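Local coordinates for porin (Acinetobacter baumannii AB307-0294, PDB 5DL7), which is an outer-membrane beta-barrel porin of the OprD family that probably lets small solutes across the membrane, possibly including vanillate, at the calcium ion site. Sequence-based numbering; all coordinates share one arbitrary frame.

The calcium ion site. Residues 35-37, 39, 44-45. With CA (calcium ion), chain B.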
ATOM      1  N   ASP A  35      19.364  -0.580   4.630  1.00 27.96           N
ATOM      2  CA  ASP A  35      20.842  -0.734   4.634  1.00 28.01           C
ATOM      3  C   ASP A  35      21.123  -2.078   4.146  1.00 27.16           C
ATOM      4  O   ASP A  35      21.034  -3.134   4.826  1.00 27.46           O
ATOM      5  CB  ASP A  35      21.343  -0.519   6.012  1.00 31.10           C
ATOM      6  CG  ASP A  35      22.872  -0.522   6.042  1.00 36.36           C
ATOM      7  OD1 ASP A  35      23.492  -1.089   5.130  1.00 33.44           O
ATOM      8  OD2 ASP A  35      23.291   0.050   7.085  1.00 40.61           O
ATOM      9  N   TYR A  36      21.576  -2.117   2.885  1.00 28.87           N
ATOM     10  CA  TYR A  36      21.913  -3.370   2.197  1.00 28.69           C
ATOM     11  C   TYR A  36      23.009  -4.097   2.877  1.00 31.82           C
ATOM     12  O   TYR A  36      24.045  -3.488   3.245  1.00 33.55           O
ATOM     13  CB  TYR A  36      22.322  -3.095   0.759  1.00 30.46           C
ATOM     14  CG  TYR A  36      21.396  -2.300   0.002  1.00 30.89           C
ATOM     15  CD1 TYR A  36      20.073  -2.676  -0.207  1.00 30.86           C
ATOM     16  CD2 TYR A  36      21.818  -1.043  -0.593  1.00 33.48           C
ATOM     17  CE1 TYR A  36      19.172  -1.943  -1.006  1.00 29.91           C
ATOM     18  CE2 TYR A  36      20.970  -0.298  -1.341  1.00 33.42           C
ATOM     19  CZ  TYR A  36      19.594  -0.734  -1.542  1.00 32.30           C
ATOM     20  OH  TYR A  36      18.834   0.059  -2.321  1.00 31.71           O
ATOM     21  N   LYS A  37      22.881  -5.414   3.052  1.00 31.18           N
ATOM     22  CA  LYS A  37      23.936  -6.235   3.662  1.00 35.72           C
ATOM     23  C   LYS A  37      25.206  -6.348   2.810  1.00 40.25           C
ATOM     24  O   LYS A  37      26.298  -6.347   3.417  1.00 39.38           O
ATOM     25  CB  LYS A  37      23.445  -7.587   4.112  1.00 40.58           C
ATOM     26  CG  LYS A  37      22.384  -7.304   5.197  1.00 45.96           C
ATOM     27  CD  LYS A  37      22.167  -8.281   6.374  1.00 52.85           C
ATOM     28  CE  LYS A  37      21.192  -9.412   6.088  1.00 55.06           C
ATOM     29  NZ  LYS A  37      21.781 -10.579   6.919  1.00 57.44           N
ATOM     30  N   ASP A  39      26.009  -4.316  -0.013  1.00 46.48           N
ATOM     31  CA  ASP A  39      26.417  -3.050  -0.717  1.00 49.25           C
ATOM     32  C   ASP A  39      26.548  -3.237  -2.221  1.00 54.40           C
ATOM     33  O   ASP A  39      27.660  -3.132  -2.759  1.00 54.84           O
ATOM     34  CB  ASP A  39      27.710  -2.463  -0.113  1.00 49.45           C
ATOM     35  CG  ASP A  39      27.519  -2.114   1.357  1.00 52.71           C
ATOM     36  OD1 ASP A  39      26.297  -2.093   1.830  1.00 44.96           O
ATOM     37  OD2 ASP A  39      28.569  -1.781   1.992  1.00 52.59           O
ATOM     38  N   THR A  44      25.521   1.894  -0.458  1.00 41.31           N
ATOM     39  CA  THR A  44      25.507   1.137   0.789  1.00 38.33           C
ATOM     40  C   THR A  44      24.149   0.946   1.414  1.00 35.80           C
ATOM     41  O   THR A  44      24.002   0.056   2.268  1.00 36.10           O
ATOM     42  CB  THR A  44      26.396   1.685   1.821  1.00 40.97           C
ATOM     43  OG1 THR A  44      26.563   0.597   2.826  1.00 50.76           O
ATOM     44  CG2 THR A  44      25.954   2.941   2.326  1.00 38.20           C
ATOM     45  N   ALA A  45      23.214   1.772   0.970  1.00 32.98           N
ATOM     46  CA  ALA A  45      21.860   1.813   1.559  1.00 32.41           C
ATOM     47  C   ALA A  45      20.990   2.681   0.664  1.00 29.96           C
ATOM     48  O   ALA A  45      21.541   3.452  -0.163  1.00 31.26           O
ATOM     49  CB  ALA A  45      21.896   2.403   2.974  1.00 32.32           C
TER
HETATM   50 CA    CA B 503      25.178  -1.447   3.743  1.00 35.59          CA
HETATM   51  O   HOH W   1      25.707  -2.682   5.584  1.00 41.54           O
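The calcium ion between strands 22-36 and 46-58 shows how a short connecting segment can be folded around a cation. Asp35, next to last in the first strand, holds CG anti to its backbone N (chi1 -174°), which puts CG beside the carbonyl carbon; CB, a spacer, makes no contact with the ion, and a second torsion of -22° turns OD1 towards it. CG stands 3.4 Å from the calcium, and beyond it the group parts: OD1 bonds the ion at 2.2 Å, while OD2 is turned away, 4.1 Å from the calcium. The carboxylate thus binds through one oxygen. Asp39 does the same from roughly the opposite pole. Its CG lies anti to the carbonyl carbon and brings OD1 to 2.3 Å from the calcium. Two negative carboxylates would therefore flank the cation and offset its charge. Around the belt, the main chain supplies the carbonyl of Tyr36, whose O lies 2.4 Å from the calcium. Thr44 grips twice: its carbonyl O bonds the calcium at 2.4 Å, and its hydroxyl OG1, anti to the backbone N (chi1 -164°), reaches the same ion at 2.6 Å. This chelate closes up one angle and helps distort the six-coordinate shell; the Tyr36 carbonyl lies only loosely opposite the Thr44 hydroxyl, so that axis is bent too. Water 1 adds a ligand 2.3 Å from the calcium, roughly opposite the Thr44 carbonyl O. The ligands seen are all oxygens, as suits calcium. By tying the end of one strand to the residues just ahead of the next, the ion should brace this connection of the porin barrel; a structural role is likelier than a direct part in transport.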